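Local coordinates for nitroreductase-like family protein (Bacillus cereus, PDB 2I7H), which belongs to the nitroreductase-like family of flavoproteins and holds flavin mononucleotide in a two-subunit assembly, at residues 50-55 / 117-122; 37-42 / 124-129; 139-142 / 146-149. One frame throughout, in Å; residues are numbered along the deposited sequence. Where two conformers were deposited one is given.

Overall arrangement
Contacts 1 and 2 are neighbours that share helix 106-129, and contact 1 is nested along the chain inside the loop that contact 2 closes. Their centres lie about 10 Å apart and they touch: Asn122 ND2 probably donates to Ala40 O at 3.0 Å, and Phe119 leans on helix 30-40 as well as on Trp52. Contact 3 stands apart, its centre about 18 Å from that of contact 1 and about 25 Å from that of contact 2, across the chain's centre from the latter. The side chains of Trp52 and Asn142 each come within about 7 Å of a bound flavin mononucleotide; that of Ala40 is about 12 Å away. All three contacts touch the second subunit.

Contact 1: 50-55 / 117-122; sequences EPWNCK and CAFMQN
Trp52 and Phe119 lie face to face in an offset stack: the five-membered part of the indole and the phenyl ring have their planes only 10° apart and their centroids 4.3 Å apart. Trp52 CG sits over the centre of the phenyl ring, while the benzo side of the indole slides off its rim toward the helix, so that Trp52 CE3 meets Phe119 CB at 3.6 Å. The CB of Trp52 also lies over the phenyl face, a CH-pi contact at 4.2 Å from the ring centroid. Phe119 reaches out from its helix because its CG is anti to the backbone N (chi1 166°). Glu50 CA and Pro51 CD lie against the opposite face of the indole, toward its rim. Two large flat side chains suit this buried place, where the stack covers a wide apolar surface between segment 50-55 and the helix.

Beyond the stack the packing is looser. Cys54 SG stands at the phenyl edge, 4.1 Å from Phe119 CE2, a sulfur-aromatic contact made in one of its two conformers and so less certain. On the solvent side, partly exposed Asn53 turns away from the helix. The second subunit covers the Lys55 end, where Glu185 of that subunit forms a salt bridge with the lysine and a parallel ladder extends the sheet. The arrangement is that of helix 106-129 packed on the antiparallel sheet of the dimeric, flavin-binding nitroreductase fold, with the Trp52 side chain about 7 Å from a flavin mononucleotide.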
loop_
_atom_site.group_PDB
_atom_site.type_symbol
_atom_site.label_atom_id
_atom_site.label_comp_id
_atom_site.label_asym_id
_atom_site.label_seq_id
_atom_site.Cartn_x
_atom_site.Cartn_y
_atom_site.Cartn_z
ATOM N N GLU A 50 6.893 -6.413 -10.473
ATOM C CA GLU A 50 5.925 -5.419 -10.955
ATOM C C GLU A 50 4.529 -6.045 -11.182
ATOM O O GLU A 50 4.037 -6.062 -12.304
ATOM C CB GLU A 50 6.438 -4.727 -12.240
ATOM C CG GLU A 50 7.678 -3.877 -12.042
ATOM C CD GLU A 50 8.145 -3.214 -13.344
ATOM O OE1 GLU A 50 8.677 -3.907 -14.247
ATOM O OE2 GLU A 50 7.952 -1.991 -13.469
ATOM N N PRO A 51 3.903 -6.564 -10.113
ATOM C CA PRO A 51 2.739 -7.435 -10.280
ATOM C C PRO A 51 1.478 -6.752 -10.826
ATOM O O PRO A 51 0.516 -7.432 -11.204
ATOM C CB PRO A 51 2.489 -7.925 -8.841
ATOM C CG PRO A 51 2.990 -6.817 -7.986
ATOM C CD PRO A 51 4.234 -6.391 -8.679
ATOM N N TRP A 52 1.471 -5.431 -10.850
ATOM C CA TRP A 52 0.232 -4.687 -11.108
ATOM C C TRP A 52 -0.127 -4.685 -12.607
ATOM O O TRP A 52 0.757 -4.652 -13.463
ATOM C CB TRP A 52 0.364 -3.254 -10.572
ATOM C CG TRP A 52 1.696 -2.651 -10.901
ATOM C CD1 TRP A 52 2.127 -2.199 -12.151
ATOM C CD2 TRP A 52 2.814 -2.462 -10.007
ATOM N NE1 TRP A 52 3.405 -1.734 -12.065
ATOM C CE2 TRP A 52 3.868 -1.889 -10.777
ATOM C CE3 TRP A 52 3.028 -2.721 -8.651
ATOM C CZ2 TRP A 52 5.115 -1.567 -10.227
ATOM C CZ3 TRP A 52 4.287 -2.397 -8.087
ATOM C CH2 TRP A 52 5.311 -1.828 -8.892
ATOM N N ASN A 53 -1.427 -4.718 -12.897
ATOM C CA ASN A 53 -1.965 -4.591 -14.257
ATOM C C ASN A 53 -3.240 -3.802 -14.123
ATOM O O ASN A 53 -3.803 -3.754 -13.048
ATOM C CB ASN A 53 -2.355 -5.955 -14.838
ATOM C CG ASN A 53 -1.194 -6.881 -14.998
ATOM O OD1 ASN A 53 -0.660 -7.013 -16.086
ATOM N ND2 ASN A 53 -0.803 -7.546 -13.929
ATOM N N CYS A 54 -3.702 -3.199 -15.220
ATOM C CA CYS A 54 -4.869 -2.307 -15.185
ATOM C C CYS A 54 -5.808 -2.471 -16.364
ATOM O O CYS A 54 -5.370 -2.810 -17.471
ATOM C CB CYS A 54 -4.414 -0.847 -15.124
ATOM S SG CYS A 54 -3.406 -0.455 -13.663
ATOM N N LYS A 55 -7.101 -2.231 -16.125
ATOM C CA LYS A 55 -8.043 -1.927 -17.208
ATOM C C LYS A 55 -8.593 -0.541 -16.912
ATOM O O LYS A 55 -9.045 -0.275 -15.795
ATOM C CB LYS A 55 -9.170 -2.956 -17.307
ATOM C CG LYS A 55 -8.758 -4.347 -16.907
ATOM C CD LYS A 55 -9.409 -5.428 -17.703
ATOM C CE LYS A 55 -8.448 -5.854 -18.791
ATOM N NZ LYS A 55 -8.669 -7.222 -19.256
ATOM N N CYS A 117 -0.973 -2.885 -3.685
ATOM C CA CYS A 117 -1.539 -1.871 -2.801
ATOM C C CYS A 117 -0.705 -0.595 -2.662
ATOM O O CYS A 117 -1.278 0.489 -2.581
ATOM C CB CYS A 117 -1.822 -2.455 -1.429
ATOM S SG CYS A 117 -3.010 -3.782 -1.497
ATOM N N ALA A 118 0.628 -0.732 -2.647
ATOM C CA ALA A 118 1.548 0.392 -2.609
ATOM C C ALA A 118 1.417 1.248 -3.896
ATOM O O ALA A 118 1.405 2.470 -3.818
ATOM C CB ALA A 118 3.080 -0.093 -2.371
ATOM N N PHE A 119 1.344 0.589 -5.057
ATOM C CA PHE A 119 1.075 1.221 -6.357
ATOM C C PHE A 119 -0.231 2.015 -6.346
ATOM O O PHE A 119 -0.264 3.160 -6.807
ATOM C CB PHE A 119 1.100 0.130 -7.446
ATOM C CG PHE A 119 0.518 0.530 -8.773
ATOM C CD1 PHE A 119 1.281 1.220 -9.709
ATOM C CD2 PHE A 119 -0.765 0.112 -9.128
ATOM C CE1 PHE A 119 0.754 1.550 -10.900
ATOM C CE2 PHE A 119 -1.304 0.443 -10.313
ATOM C CZ PHE A 119 -0.563 1.175 -11.221
HETATM N N MSE A 120 -1.292 1.446 -5.767
HETATM C CA MSE A 120 -2.604 2.110 -5.737
HETATM C C MSE A 120 -2.632 3.308 -4.822
HETATM O O MSE A 120 -3.230 4.329 -5.160
HETATM C CB MSE A 120 -3.740 1.141 -5.365
HETATM C CG MSE A 120 -4.017 0.120 -6.448
HETATM SE SE MSE A 120 -5.378 -1.232 -6.025
HETATM C CE MSE A 120 -6.945 -0.142 -6.148
ATOM N N GLN A 121 -1.997 3.166 -3.666
ATOM C CA GLN A 121 -1.843 4.259 -2.742
ATOM C C GLN A 121 -0.991 5.393 -3.336
ATOM O O GLN A 121 -1.370 6.553 -3.229
ATOM C CB GLN A 121 -1.273 3.782 -1.404
ATOM C CG GLN A 121 -0.926 4.925 -0.443
ATOM C CD GLN A 121 -2.114 5.728 0.046
ATOM O OE1 GLN A 121 -1.954 6.633 0.878
ATOM N NE2 GLN A 121 -3.298 5.432 -0.465
ATOM N N ASN A 122 0.132 5.038 -3.979
ATOM C CA ASN A 122 0.920 6.004 -4.745
ATOM C C ASN A 122 0.027 6.769 -5.696
ATOM O O ASN A 122 0.075 7.988 -5.757
ATOM C CB ASN A 122 1.945 5.294 -5.617
ATOM C CG ASN A 122 3.205 4.925 -4.892
ATOM O OD1 ASN A 122 3.481 5.354 -3.771
ATOM N ND2 ASN A 122 4.008 4.119 -5.561
#

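Contact 2: 37-42 / 124-129; sequences LNDATW and QLLAWE
Leu126 meets Asp39 and Ala40 with the branched end of its side chain, and van der Waals packing carries this meeting. Its CD1 methyl comes to 3.6 Å from Asp39 CB and 3.9 Å from Ala40 CB, while CD2 touches Asp39 CB alone, at 3.9 Å. One methyl thus rests between two successive residues of the other helix and the second touches the Asp39 methylene. Leu126 has its CG anti to the carbonyl carbon (chi1 -67°); its CB points toward helix 30-40, and both methyls reach it. A leucine fits because it can span the distance between the helices, and an alanine opposite because its single methyl lets the backbone come near: the two CA atoms of Ala40 and Leu126 are 7.3 Å apart, and Leu126 CD1 lies 3.4 Å from Ala40 N.

Among the charged groups, Asp39 adds an apolar methylene to this contact, and its OD2 remains 6.5 Å from Glu129 OE1. Any repulsion between these like charges may be offset by Lys15 of the second subunit, which packs on Asp39, while Glu129 is engaged by Ile10 and, weakly, Ser9 of that subunit.

Hydrogen bonds within segment 37-42 tie Thr41 back to Asn38. Thr41 OG1 donates to Asn38 O at 2.6 Å, and Thr41 N donates to the same oxygen, so one residue grips a single carbonyl twice; threonine's short hydroxyl arm reaches back for this.

Helix 30-40 lies against one flank of the long helix 106-129, with Leu37, Ala40 and Thr41 also packing on Phe119 and Ala11 of the second subunit on Leu126, while Leu125 and Trp128 face helix 10-16 and Gln124 and Ala127 face strand 132-137.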
loop_
_atom_site.group_PDB
_atom_site.type_symbol
_atom_site.label_atom_id
_atom_site.label_comp_id
_atom_site.label_asym_id
_atom_site.label_seq_id
_atom_site.Cartn_x
_atom_site.Cartn_y
_atom_site.Cartn_z
ATOM N N LEU A 37 -0.297 6.948 -13.439
ATOM C CA LEU A 37 -0.061 5.524 -13.251
ATOM C C LEU A 37 1.412 5.191 -13.442
ATOM O O LEU A 37 1.936 4.345 -12.735
ATOM C CB LEU A 37 -0.886 4.675 -14.208
ATOM C CG LEU A 37 -2.394 4.552 -14.010
ATOM C CD1 LEU A 37 -3.114 4.192 -15.368
ATOM C CD2 LEU A 37 -2.734 3.585 -12.899
ATOM N N ASN A 38 2.065 5.859 -14.397
ATOM C CA ASN A 38 3.488 5.649 -14.633
ATOM C C ASN A 38 4.342 6.098 -13.445
ATOM O O ASN A 38 5.258 5.375 -13.026
ATOM C CB ASN A 38 3.951 6.280 -15.949
ATOM C CG ASN A 38 3.951 5.294 -17.082
ATOM O OD1 ASN A 38 4.289 4.122 -16.874
ATOM N ND2 ASN A 38 3.575 5.747 -18.301
ATOM N N ASP A 39 4.012 7.260 -12.879
ATOM C CA ASP A 39 4.625 7.682 -11.632
ATOM C C ASP A 39 4.385 6.695 -10.486
ATOM O O ASP A 39 5.295 6.447 -9.678
ATOM C CB ASP A 39 4.153 9.082 -11.238
ATOM C CG ASP A 39 4.663 10.153 -12.170
ATOM O OD1 ASP A 39 5.591 9.893 -12.983
ATOM O OD2 ASP A 39 4.103 11.269 -12.104
ATOM N N ALA A 40 3.173 6.125 -10.429
ATOM C CA ALA A 40 2.799 5.182 -9.363
ATOM C C ALA A 40 3.621 3.904 -9.431
ATOM O O ALA A 40 3.786 3.232 -8.406
ATOM C CB ALA A 40 1.262 4.851 -9.371
ATOM N N THR A 41 4.137 3.566 -10.624
ATOM C CA THR A 41 4.881 2.307 -10.791
ATOM C C THR A 41 6.156 2.264 -9.954
ATOM O O THR A 41 6.738 1.214 -9.772
ATOM C CB THR A 41 5.178 1.912 -12.279
ATOM O OG1 THR A 41 5.972 2.918 -12.889
ATOM C CG2 THR A 41 3.885 1.713 -13.090
ATOM N N TRP A 42 6.564 3.391 -9.399
ATOM C CA TRP A 42 7.737 3.422 -8.541
ATOM C C TRP A 42 7.387 2.940 -7.141
ATOM O O TRP A 42 7.952 3.358 -6.169
ATOM C CB TRP A 42 8.379 4.826 -8.557
ATOM C CG TRP A 42 9.021 5.065 -9.849
ATOM C CD1 TRP A 42 8.464 5.652 -10.930
ATOM C CD2 TRP A 42 10.343 4.639 -10.247
ATOM N NE1 TRP A 42 9.364 5.648 -11.985
ATOM C CE2 TRP A 42 10.517 5.023 -11.590
ATOM C CE3 TRP A 42 11.386 3.977 -9.591
ATOM C CZ2 TRP A 42 11.707 4.778 -12.300
ATOM C CZ3 TRP A 42 12.563 3.739 -10.278
ATOM C CH2 TRP A 42 12.711 4.120 -11.635
ATOM N N GLN A 124 -3.174 7.207 -5.707
ATOM C CA GLN A 124 -4.171 8.037 -5.024
ATOM C C GLN A 124 -3.555 9.361 -4.571
ATOM O O GLN A 124 -4.186 10.407 -4.697
ATOM C CB GLN A 124 -4.780 7.286 -3.851
ATOM C CG GLN A 124 -5.783 6.161 -4.210
ATOM C CD GLN A 124 -6.587 5.764 -2.940
ATOM O OE1 GLN A 124 -6.006 5.600 -1.872
ATOM N NE2 GLN A 124 -7.895 5.673 -3.048
ATOM N N LEU A 125 -2.305 9.297 -4.105
ATOM C CA LEU A 125 -1.532 10.463 -3.682
ATOM C C LEU A 125 -1.176 11.376 -4.852
ATOM O O LEU A 125 -1.433 12.571 -4.827
ATOM C CB LEU A 125 -0.258 10.009 -2.936
ATOM C CG LEU A 125 -0.504 9.319 -1.604
ATOM C CD1 LEU A 125 0.814 8.845 -0.940
ATOM C CD2 LEU A 125 -1.325 10.229 -0.693
ATOM N N LEU A 126 -0.598 10.782 -5.883
ATOM C CA LEU A 126 -0.343 11.442 -7.157
ATOM C C LEU A 126 -1.565 12.148 -7.744
ATOM O O LEU A 126 -1.466 13.290 -8.206
ATOM C CB LEU A 126 0.239 10.427 -8.154
ATOM C CG LEU A 126 1.640 9.918 -7.781
ATOM C CD1 LEU A 126 1.982 8.600 -8.425
ATOM C CD2 LEU A 126 2.720 10.946 -8.123
ATOM N N ALA A 127 -2.708 11.465 -7.729
ATOM C CA ALA A 127 -3.942 12.033 -8.248
ATOM C C ALA A 127 -4.401 13.209 -7.380
ATOM O O ALA A 127 -4.758 14.259 -7.895
ATOM C CB ALA A 127 -5.052 10.926 -8.398
ATOM N N TRP A 128 -4.369 13.046 -6.058
ATOM C CA TRP A 128 -4.785 14.125 -5.145
ATOM C C TRP A 128 -4.024 15.432 -5.429
ATOM O O TRP A 128 -4.596 16.520 -5.364
ATOM C CB TRP A 128 -4.594 13.729 -3.668
ATOM C CG TRP A 128 -5.210 14.730 -2.767
ATOM C CD1 TRP A 128 -4.579 15.759 -2.095
ATOM C CD2 TRP A 128 -6.613 14.868 -2.492
ATOM N NE1 TRP A 128 -5.507 16.506 -1.411
ATOM C CE2 TRP A 128 -6.760 15.984 -1.630
ATOM C CE3 TRP A 128 -7.761 14.142 -2.881
ATOM C CZ2 TRP A 128 -8.017 16.391 -1.131
ATOM C CZ3 TRP A 128 -9.012 14.551 -2.406
ATOM C CH2 TRP A 128 -9.120 15.666 -1.514
ATOM N N GLU A 129 -2.730 15.292 -5.727
ATOM C CA GLU A 129 -1.830 16.415 -6.011
ATOM C C GLU A 129 -2.272 17.256 -7.227
ATOM O O GLU A 129 -2.118 18.481 -7.229
ATOM C CB GLU A 129 -0.373 15.909 -6.126
ATOM C CG GLU A 129 0.625 16.902 -6.718
ATOM C CD GLU A 129 2.094 16.405 -6.649
ATOM O OE1 GLU A 129 2.509 15.519 -7.448
ATOM O OE2 GLU A 129 2.840 16.916 -5.792
#

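Contact 3: 139-142 / 146-149; sequences GGLN and LFIE
Leu141 lays its CD1 methyl over one face of the Phe147 ring, a CH-pi contact 3.9 Å from the ring centroid and 24° off the normal. The methyl is displaced toward the side of the ring that carries CB, and is nearest Phe147 CG at 3.6 Å. The backbone oxygen of Leu141 comes to 3.3 Å from Phe147 CD1. Both side chains extend with CG anti to the backbone N (chi1 166° for Leu141, 176° for Phe147), which brings the Leu141 methyl end up against the Phe147 ring. Beside them, the CD1 end of Ile148 packs 3.7 Å from Asn142 O.

A second shell fixes these groups. Asn142 N bonds back to Gly139 O at 3.2 Å, bracing the short turn, and Asn142 ND2 donates to the carbonyl of Lys137, a residue of the flavin mononucleotide pocket; an amide suits that buried place because it can satisfy a backbone oxygen. Phe147, a broad apolar plate, is further enclosed by Leu65, Ala68 and Val69 of helix 62-71 and by Ile159 and Ile162 of strand 157-167.

The whole is a 3-10 turn folded back on the helix that follows it, a local hydrophobic cluster whose Asn142 end lies about 7 Å from a bound flavin mononucleotide.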
loop_
_atom_site.group_PDB
_atom_site.type_symbol
_atom_site.label_atom_id
_atom_site.label_comp_id
_atom_site.label_asym_id
_atom_site.label_seq_id
_atom_site.Cartn_x
_atom_site.Cartn_y
_atom_site.Cartn_z
ATOM N N GLY A 139 -15.130 -5.070 -1.996
ATOM C CA GLY A 139 -16.413 -5.731 -1.801
ATOM C C GLY A 139 -16.487 -6.943 -2.676
ATOM O O GLY A 139 -15.602 -7.170 -3.514
ATOM N N GLY A 140 -17.573 -7.681 -2.500
ATOM C CA GLY A 140 -17.806 -8.945 -3.154
ATOM C C GLY A 140 -17.802 -8.976 -4.662
ATOM O O GLY A 140 -17.588 -10.033 -5.245
ATOM N N LEU A 141 -18.026 -7.826 -5.290
ATOM C CA LEU A 141 -18.073 -7.742 -6.756
ATOM C C LEU A 141 -16.730 -8.194 -7.350
ATOM O O LEU A 141 -16.689 -8.963 -8.310
ATOM C CB LEU A 141 -18.444 -6.319 -7.193
ATOM C CG LEU A 141 -18.212 -5.960 -8.660
ATOM C CD1 LEU A 141 -19.321 -6.621 -9.554
ATOM C CD2 LEU A 141 -18.132 -4.423 -8.831
ATOM N N ASN A 142 -15.647 -7.758 -6.710
ATOM C CA ASN A 142 -14.289 -8.038 -7.128
ATOM C C ASN A 142 -13.897 -9.508 -6.985
ATOM O O ASN A 142 -12.880 -9.936 -7.540
ATOM C CB ASN A 142 -13.319 -7.156 -6.339
ATOM C CG ASN A 142 -13.573 -5.653 -6.537
ATOM O OD1 ASN A 142 -14.497 -5.257 -7.264
ATOM N ND2 ASN A 142 -12.731 -4.807 -5.904
ATOM N N LEU A 146 -18.273 -14.378 -12.011
ATOM C CA LEU A 146 -19.068 -13.827 -13.100
ATOM C C LEU A 146 -18.588 -12.450 -13.568
ATOM O O LEU A 146 -18.556 -12.187 -14.767
ATOM C CB LEU A 146 -20.563 -13.779 -12.735
ATOM C CG LEU A 146 -21.362 -15.093 -12.727
ATOM C CD1 LEU A 146 -22.750 -14.884 -12.130
ATOM C CD2 LEU A 146 -21.430 -15.757 -14.105
ATOM N N PHE A 147 -18.227 -11.582 -12.626
ATOM C CA PHE A 147 -17.674 -10.276 -12.950
ATOM C C PHE A 147 -16.260 -10.396 -13.547
ATOM O O PHE A 147 -15.927 -9.729 -14.535
ATOM C CB PHE A 147 -17.693 -9.366 -11.704
ATOM C CG PHE A 147 -17.050 -8.031 -11.921
ATOM C CD1 PHE A 147 -15.867 -7.700 -11.254
ATOM C CD2 PHE A 147 -17.587 -7.122 -12.840
ATOM C CE1 PHE A 147 -15.250 -6.480 -11.476
ATOM C CE2 PHE A 147 -16.978 -5.901 -13.065
ATOM C CZ PHE A 147 -15.796 -5.580 -12.374
ATOM N N ILE A 148 -15.450 -11.264 -12.946
ATOM C CA ILE A 148 -14.052 -11.450 -13.329
ATOM C C ILE A 148 -13.913 -11.933 -14.777
ATOM O O ILE A 148 -13.072 -11.428 -15.529
ATOM C CB ILE A 148 -13.333 -12.415 -12.351
ATOM C CG1 ILE A 148 -13.328 -11.827 -10.929
ATOM C CG2 ILE A 148 -11.909 -12.701 -12.819
ATOM C CD1 ILE A 148 -13.209 -12.872 -9.771
ATOM N N GLU A 149 -14.737 -12.915 -15.149
ATOM C CA GLU A 149 -14.814 -13.426 -16.520
ATOM C C GLU A 149 -15.472 -12.367 -17.409
ATOM O O GLU A 149 -15.017 -12.105 -18.514
ATOM C CB GLU A 149 -15.552 -14.786 -16.539
ATOM C CG GLU A 149 -16.495 -15.031 -17.686
ATOM C CD GLU A 149 -17.997 -15.060 -17.273
ATOM O OE1 GLU A 149 -18.761 -14.111 -17.639
ATOM O OE2 GLU A 149 -18.419 -16.048 -16.606
#